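Local coordinates for protein TRAP dicarboxylate transporter, DctP subunit (Sulfurospirillum deleyianum, PDB 4OVS) that probably captures succinate or related dicarboxylates in the periplasm as the solute-binding subunit of a TRAP transporter, at residues S92-L97 and D130-K135; Q102-P107 and G122-I127; V238-S243 and M255-M260. All coordinates share one frame; numbering follows the deposited sequence.

Interaction 1. Residues S92-L97 and D130-K135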
# COMPACT_ATOMS: atom_id res chain seq x y z
N SER A 92 1.41 -5.72 2.72
CA SER A 92 2.50 -6.01 3.69
C SER A 92 1.99 -6.09 5.13
O SER A 92 2.55 -6.80 5.96
CB SER A 92 3.57 -4.91 3.67
OG SER A 92 4.29 -4.85 2.44
N LYS A 93 0.95 -5.32 5.42
CA LYS A 93 0.42 -5.19 6.75
C LYS A 93 -0.27 -6.49 7.20
O LYS A 93 -0.46 -6.71 8.38
CB LYS A 93 -0.54 -4.01 6.83
CG LYS A 93 0.02 -2.68 6.36
CD LYS A 93 0.99 -2.04 7.33
CE LYS A 93 1.96 -1.07 6.63
NZ LYS A 93 1.34 0.18 6.16
N PHE A 94 -0.62 -7.36 6.25
CA PHE A 94 -1.26 -8.64 6.54
C PHE A 94 -0.28 -9.80 6.70
O PHE A 94 -0.67 -10.92 7.06
CB PHE A 94 -2.21 -9.03 5.39
CG PHE A 94 -3.45 -8.15 5.28
CD1 PHE A 94 -4.60 -8.46 5.99
CD2 PHE A 94 -3.46 -7.04 4.46
CE1 PHE A 94 -5.73 -7.68 5.89
CE2 PHE A 94 -4.60 -6.24 4.35
CZ PHE A 94 -5.72 -6.56 5.06
N THR A 95 0.99 -9.57 6.42
CA THR A 95 1.90 -10.69 6.23
C THR A 95 2.24 -11.48 7.50
O THR A 95 2.73 -12.59 7.40
CB THR A 95 3.18 -10.28 5.45
OG1 THR A 95 3.98 -9.36 6.22
CG2 THR A 95 2.79 -9.64 4.09
N SER A 96 1.98 -10.93 8.68
CA SER A 96 2.14 -11.73 9.89
C SER A 96 0.95 -12.67 10.12
O SER A 96 1.15 -13.75 10.62
CB SER A 96 2.40 -10.86 11.12
OG SER A 96 1.27 -10.07 11.47
N LEU A 97 -0.27 -12.26 9.76
CA LEU A 97 -1.48 -13.09 9.86
C LEU A 97 -1.56 -14.08 8.72
O LEU A 97 -1.99 -15.22 8.89
CB LEU A 97 -2.72 -12.19 9.79
CG LEU A 97 -2.68 -11.09 10.84
CD1 LEU A 97 -3.89 -10.17 10.74
CD2 LEU A 97 -2.57 -11.69 12.21
N ASP A 130 -9.58 -15.26 0.84
CA ASP A 130 -10.18 -16.32 1.63
C ASP A 130 -9.35 -16.60 2.88
O ASP A 130 -9.88 -16.90 3.96
CB ASP A 130 -10.35 -17.59 0.79
CG ASP A 130 -11.49 -17.48 -0.23
OD1 ASP A 130 -12.25 -16.47 -0.22
OD2 ASP A 130 -11.64 -18.43 -1.03
N LYS A 131 -8.04 -16.47 2.75
CA LYS A 131 -7.13 -16.66 3.88
C LYS A 131 -7.31 -15.60 4.96
O LYS A 131 -7.24 -15.88 6.14
CB LYS A 131 -5.68 -16.67 3.38
CG LYS A 131 -5.39 -17.87 2.48
CD LYS A 131 -3.91 -17.98 2.12
CE LYS A 131 -3.63 -19.19 1.26
NZ LYS A 131 -3.39 -20.37 2.10
N VAL A 132 -7.53 -14.37 4.53
CA VAL A 132 -7.74 -13.26 5.44
C VAL A 132 -9.08 -13.46 6.13
O VAL A 132 -9.22 -13.25 7.33
CB VAL A 132 -7.74 -11.93 4.66
CG1 VAL A 132 -8.14 -10.74 5.56
CG2 VAL A 132 -6.37 -11.72 4.03
N SER A 133 -10.06 -13.90 5.37
CA SER A 133 -11.35 -14.19 5.95
C SER A 133 -11.25 -15.23 7.07
O SER A 133 -11.99 -15.14 8.04
CB SER A 133 -12.32 -14.68 4.86
OG SER A 133 -12.50 -13.64 3.91
N LYS A 134 -10.35 -16.19 6.96
CA LYS A 134 -10.25 -17.23 7.99
C LYS A 134 -9.61 -16.73 9.28
O LYS A 134 -9.85 -17.30 10.33
CB LYS A 134 -9.47 -18.45 7.51
CG LYS A 134 -10.11 -19.22 6.39
CD LYS A 134 -9.30 -20.45 6.06
CE LYS A 134 -7.82 -20.10 5.84
NZ LYS A 134 -7.06 -21.17 5.09
N LYS A 135 -8.77 -15.70 9.20
CA LYS A 135 -8.11 -15.15 10.38
C LYS A 135 -8.97 -14.11 11.09
O LYS A 135 -8.47 -13.32 11.87
CB LYS A 135 -6.78 -14.50 10.00
CG LYS A 135 -5.86 -15.37 9.17
CD LYS A 135 -5.44 -16.63 9.90
CE LYS A 135 -4.78 -16.30 11.21
NZ LYS A 135 -4.25 -17.51 11.86

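Interaction 2. Residues Q102-P107 and G122-I127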
# COMPACT_ATOMS: atom_id res chain seq x y z
N GLN A 102 2.60 -12.07 1.18
CA GLN A 102 3.90 -11.55 0.73
C GLN A 102 4.12 -11.75 -0.76
O GLN A 102 5.02 -11.16 -1.35
CB GLN A 102 5.04 -12.20 1.50
CG GLN A 102 5.12 -11.72 2.90
CD GLN A 102 6.24 -12.39 3.64
OE1 GLN A 102 7.26 -11.76 3.93
NE2 GLN A 102 6.05 -13.67 3.97
N LEU A 103 3.31 -12.60 -1.38
CA LEU A 103 3.34 -12.76 -2.82
C LEU A 103 3.32 -11.40 -3.56
O LEU A 103 4.11 -11.17 -4.45
CB LEU A 103 2.16 -13.60 -3.26
CG LEU A 103 1.84 -13.74 -4.75
CD1 LEU A 103 2.88 -14.56 -5.49
CD2 LEU A 103 0.50 -14.39 -4.82
N PHE A 104 2.44 -10.51 -3.17
CA PHE A 104 2.23 -9.24 -3.86
C PHE A 104 3.36 -8.19 -3.57
O PHE A 104 3.43 -7.16 -4.22
CB PHE A 104 0.89 -8.66 -3.43
CG PHE A 104 -0.30 -9.53 -3.74
CD1 PHE A 104 -0.26 -10.49 -4.74
CD2 PHE A 104 -1.50 -9.34 -3.06
CE1 PHE A 104 -1.37 -11.27 -5.04
CE2 PHE A 104 -2.63 -10.13 -3.36
CZ PHE A 104 -2.56 -11.08 -4.35
N ASP A 105 4.22 -8.47 -2.59
CA ASP A 105 5.39 -7.64 -2.29
C ASP A 105 6.64 -8.04 -3.07
O ASP A 105 7.62 -7.32 -3.07
CB ASP A 105 5.78 -7.78 -0.82
CG ASP A 105 4.99 -6.90 0.07
OD1 ASP A 105 4.23 -6.04 -0.44
OD2 ASP A 105 5.13 -7.08 1.30
N LEU A 106 6.64 -9.21 -3.69
CA LEU A 106 7.86 -9.68 -4.36
C LEU A 106 8.31 -8.69 -5.42
O LEU A 106 7.50 -8.16 -6.16
CB LEU A 106 7.64 -11.03 -4.99
CG LEU A 106 7.47 -12.19 -4.02
CD1 LEU A 106 6.91 -13.42 -4.77
CD2 LEU A 106 8.82 -12.51 -3.32
N PRO A 107 9.60 -8.40 -5.47
CA PRO A 107 10.05 -7.39 -6.42
C PRO A 107 9.87 -7.80 -7.89
O PRO A 107 10.24 -8.89 -8.28
CB PRO A 107 11.53 -7.19 -6.07
CG PRO A 107 11.90 -8.33 -5.19
CD PRO A 107 10.64 -8.78 -4.51
N GLY A 122 -9.04 -12.11 -9.94
CA GLY A 122 -9.09 -13.45 -10.48
C GLY A 122 -8.80 -14.47 -9.39
O GLY A 122 -8.97 -14.19 -8.20
N GLU A 123 -8.33 -15.64 -9.80
CA GLU A 123 -8.19 -16.78 -8.90
C GLU A 123 -7.27 -16.54 -7.68
O GLU A 123 -7.62 -16.86 -6.55
CB GLU A 123 -7.67 -17.97 -9.71
CG GLU A 123 -7.40 -19.23 -8.91
CD GLU A 123 -6.82 -20.36 -9.77
OE1 GLU A 123 -6.61 -20.14 -10.99
OE2 GLU A 123 -6.59 -21.46 -9.22
N VAL A 124 -6.08 -15.98 -7.92
CA VAL A 124 -5.12 -15.74 -6.84
C VAL A 124 -5.64 -14.70 -5.87
O VAL A 124 -5.60 -14.90 -4.65
CB VAL A 124 -3.75 -15.33 -7.40
CG1 VAL A 124 -2.86 -14.82 -6.31
CG2 VAL A 124 -3.11 -16.52 -8.09
N GLY A 125 -6.14 -13.59 -6.39
CA GLY A 125 -6.78 -12.61 -5.54
C GLY A 125 -7.77 -13.27 -4.59
O GLY A 125 -7.80 -12.94 -3.41
N GLN A 126 -8.57 -14.21 -5.09
CA GLN A 126 -9.62 -14.80 -4.24
C GLN A 126 -9.04 -15.73 -3.18
O GLN A 126 -9.51 -15.76 -2.06
CB GLN A 126 -10.65 -15.56 -5.08
CG GLN A 126 -11.83 -16.06 -4.28
CD GLN A 126 -12.67 -14.92 -3.72
OE1 GLN A 126 -13.17 -14.07 -4.47
NE2 GLN A 126 -12.79 -14.87 -2.41
N ILE A 127 -7.99 -16.46 -3.55
CA ILE A 127 -7.33 -17.35 -2.61
C ILE A 127 -6.81 -16.56 -1.42
O ILE A 127 -6.95 -16.99 -0.28
CB ILE A 127 -6.17 -18.08 -3.26
CG1 ILE A 127 -6.68 -19.29 -4.03
CG2 ILE A 127 -5.17 -18.54 -2.20
CD1 ILE A 127 -5.71 -19.78 -5.12

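Interaction 3. Residues V238-S243 and M255-M260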
# COMPACT_ATOMS: atom_id res chain seq x y z
N VAL A 238 -9.42 -3.98 1.42
CA VAL A 238 -10.39 -3.39 2.35
C VAL A 238 -10.89 -4.51 3.24
O VAL A 238 -11.29 -5.59 2.74
CB VAL A 238 -11.56 -2.74 1.59
CG1 VAL A 238 -12.61 -2.14 2.52
CG2 VAL A 238 -11.05 -1.67 0.65
N ILE A 239 -10.82 -4.27 4.54
CA ILE A 239 -11.36 -5.18 5.53
C ILE A 239 -12.28 -4.54 6.55
O ILE A 239 -12.18 -3.35 6.83
CB ILE A 239 -10.29 -5.90 6.33
CG1 ILE A 239 -9.33 -4.88 6.95
CG2 ILE A 239 -9.55 -6.91 5.45
CD1 ILE A 239 -8.45 -5.50 7.97
N MSE A 240 -13.16 -5.36 7.11
CA MSE A 240 -14.06 -4.90 8.15
C MSE A 240 -13.92 -5.73 9.41
O MSE A 240 -13.44 -6.86 9.39
CB MSE A 240 -15.51 -4.90 7.68
CG MSE A 240 -15.81 -4.20 6.42
SE MSE A 240 -17.74 -3.78 6.22
CE MSE A 240 -18.43 -5.57 5.78
N SER A 241 -14.30 -5.13 10.53
CA SER A 241 -14.31 -5.83 11.81
C SER A 241 -15.44 -6.87 11.78
O SER A 241 -16.61 -6.54 11.54
CB SER A 241 -14.54 -4.86 12.97
OG SER A 241 -14.83 -5.57 14.16
N GLU A 242 -15.08 -8.11 12.00
CA GLU A 242 -16.05 -9.20 12.04
C GLU A 242 -17.15 -9.02 13.12
O GLU A 242 -18.32 -9.37 12.89
CB GLU A 242 -15.29 -10.50 12.26
CG GLU A 242 -16.07 -11.74 12.14
CD GLU A 242 -15.16 -12.94 12.21
OE1 GLU A 242 -14.75 -13.43 11.13
OE2 GLU A 242 -14.84 -13.36 13.35
N SER A 243 -16.80 -8.51 14.30
CA SER A 243 -17.80 -8.39 15.35
C SER A 243 -18.68 -7.15 15.13
O SER A 243 -19.88 -7.18 15.37
CB SER A 243 -17.15 -8.41 16.74
OG SER A 243 -16.17 -7.41 16.84
N MSE A 255 -26.79 -1.53 1.76
CA MSE A 255 -26.31 -0.18 1.40
C MSE A 255 -24.84 0.04 1.70
O MSE A 255 -24.16 0.76 0.99
CB MSE A 255 -27.08 0.89 2.11
CG MSE A 255 -28.51 0.93 1.72
SE MSE A 255 -29.63 -0.11 2.88
CE MSE A 255 -31.24 1.06 2.96
N VAL A 256 -24.35 -0.57 2.75
CA VAL A 256 -22.93 -0.44 3.07
C VAL A 256 -22.14 -1.11 1.97
O VAL A 256 -21.14 -0.59 1.49
CB VAL A 256 -22.61 -1.00 4.44
CG1 VAL A 256 -21.14 -1.20 4.63
CG2 VAL A 256 -23.09 -0.04 5.48
N LEU A 257 -22.63 -2.26 1.54
CA LEU A 257 -21.93 -3.07 0.57
C LEU A 257 -21.99 -2.42 -0.81
O LEU A 257 -21.05 -2.54 -1.58
CB LEU A 257 -22.53 -4.49 0.50
CG LEU A 257 -22.29 -5.37 1.74
CD1 LEU A 257 -22.94 -6.71 1.49
CD2 LEU A 257 -20.82 -5.58 2.07
N GLN A 258 -23.09 -1.77 -1.13
CA GLN A 258 -23.19 -1.11 -2.41
C GLN A 258 -22.22 0.11 -2.39
O GLN A 258 -21.40 0.31 -3.29
CB GLN A 258 -24.64 -0.70 -2.70
CG GLN A 258 -24.76 -0.04 -4.06
CD GLN A 258 -26.12 0.57 -4.34
OE1 GLN A 258 -27.17 0.01 -4.00
NE2 GLN A 258 -26.10 1.71 -5.01
N ALA A 259 -22.28 0.88 -1.31
CA ALA A 259 -21.37 2.00 -1.10
C ALA A 259 -19.93 1.59 -1.34
O ALA A 259 -19.20 2.26 -2.09
CB ALA A 259 -21.54 2.52 0.24
N MSE A 260 -19.51 0.48 -0.77
CA MSE A 260 -18.13 0.05 -0.95
C MSE A 260 -17.78 -0.37 -2.38
O MSE A 260 -16.67 -0.06 -2.86
CB MSE A 260 -17.76 -1.08 -0.01
CG MSE A 260 -16.25 -1.39 -0.03
SE MSE A 260 -15.13 0.13 0.54
CE MSE A 260 -15.54 0.09 2.44

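Interaction 1. Residues S92-L97 and D130-K135
L97 and K135 mark the closest approach of the two backbones, with their CA atoms 7.0 Å apart where the irregular turns of 92-97 meet the C-terminal end of helix 123-134 and the residue after it. Deeper in, F94 and V132 make the apolar part of the contact, their side chains crossing at about a right angle. F94 CE1 lies 3.9 Å from V132 CG1, and the methyl approaches the ring obliquely. CD1 of F94 lies 4.2 Å from V132 CG2, so the two methyls of this small branched residue lie against neighbouring ring atoms. In this type II periplasmic-binding fold, the buried phenyl group also sets apolar surface against L237 and I239 of strand 233-241. Its neighbour K93 hydrogen-bonds to succinate and pairs with D72. On the solvent side, K135 bends at chi2 (-62°) and chi3 (-57°), which curls its methylenes round the L97 carbonyl, with K135 CE 3.8 Å from L97 O; a lysine can lie against L97 in this way while its amine end stays toward solvent. Within 92-97, S92 O accepts twice from T95: from OG1 at 2.9 Å and, from the same face, from the backbone N.

Interaction 2. Residues Q102-P107 and G122-I127
V124, near the start of helix 123-134, is met by both L103 and F104 of the irregular turn 102-107, and the contact thus joins two parts of the type II periplasmic-binding fold that are separated in sequence by helix 113-120. The CA atoms stay well apart, 9.8 Å between L103 and V124, which leaves side chains to bridge the distance. G122 comes first, at the N-cap position, and its carbonyl oxygen accepts from Q126 N. E123 opens the helix itself on the exposed side, as befits a carboxylate at a helix N-terminus. V124 then turns inward with CG1 anti to the backbone N (chi1 168°), and this single methyl serves both partners. G125 is buried; its CA is 4.6 Å from F104 CZ, just beyond contact, and its carbonyl oxygen bonds the hydroxyl of Y142. Both partners of V124 are apolar on several sides: L103 also touches L324 and V328 of helix 317-330, while F104 packs on V119 and L120 and makes an edge-to-face pair with F91. L103 reaches the valine tip to tip, its CD2 3.7 Å from V124 CG1. F104 instead slides past V124 in the opposite direction, presenting its ring edge, so that CE1 comes within 4.1 Å of V124 CG1, which lies near the plane of the ring.

Interaction 3. Residues V238-S243 and M255-M260
M240, M260 and V238 give up most of the surface here, 48, 45 and 39 Å² respectively, and they join strand 233-241 to the N-terminal part of the long helix 253-289. Both methionines are present as selenomethionine. V238 and M260 reach toward each other tip to tip between sheet and helix. The V238 methyl CG1 sits 3.7 Å from M260 CE and 3.9 Å from M260 SE, touching the end of the chain at two successive atoms. M260 starts with CG anti to its own N (chi1 -171°) and then bends at chi2 (61°) and chi3 (72°), as a long unbranched chain readily can. Two residues further along the strand, on the same side of the sheet, M240 sends its CE toward L257 CD2, a looser approach of 4.4 Å; the leucine lies at the exposed border of the contact. I239 between them turns away from the helix. W245 of helix 242-247 also touches M240, V256 and L257. Since methyls and selenium supply all the closest approaches, the pairing rests on van der Waals and hydrophobic forces, which hold strand and helix together without fixing direction, snugly at V238 and more loosely at M240.

In the fold
Interactions 1 and 2 share helix 123-134, and the chain between the two segments of interaction 1 contains both segments of interaction 2; their centres are 12 Å apart. A probable hydrogen bond joins them, S92 OG lying 2.7 Å from D105 OD2. Interaction 3, about 17 Å from interaction 1 between centres, meets it through I239, whose CG2 is 3.9 Å from F94 CZ and 4.1 Å from V132 CG1. Thus one face of strand 233-241 serves interaction 1 and the other interaction 3. Interactions 2 and 3 do not touch, their nearest atoms being about 10 Å apart. K93, next to F94 though not part of the contact itself, hydrogen-bonds succinate, whereas the side chains of F94, V238 and F104 lie about 10, 11 and 13 Å from the bound succinate.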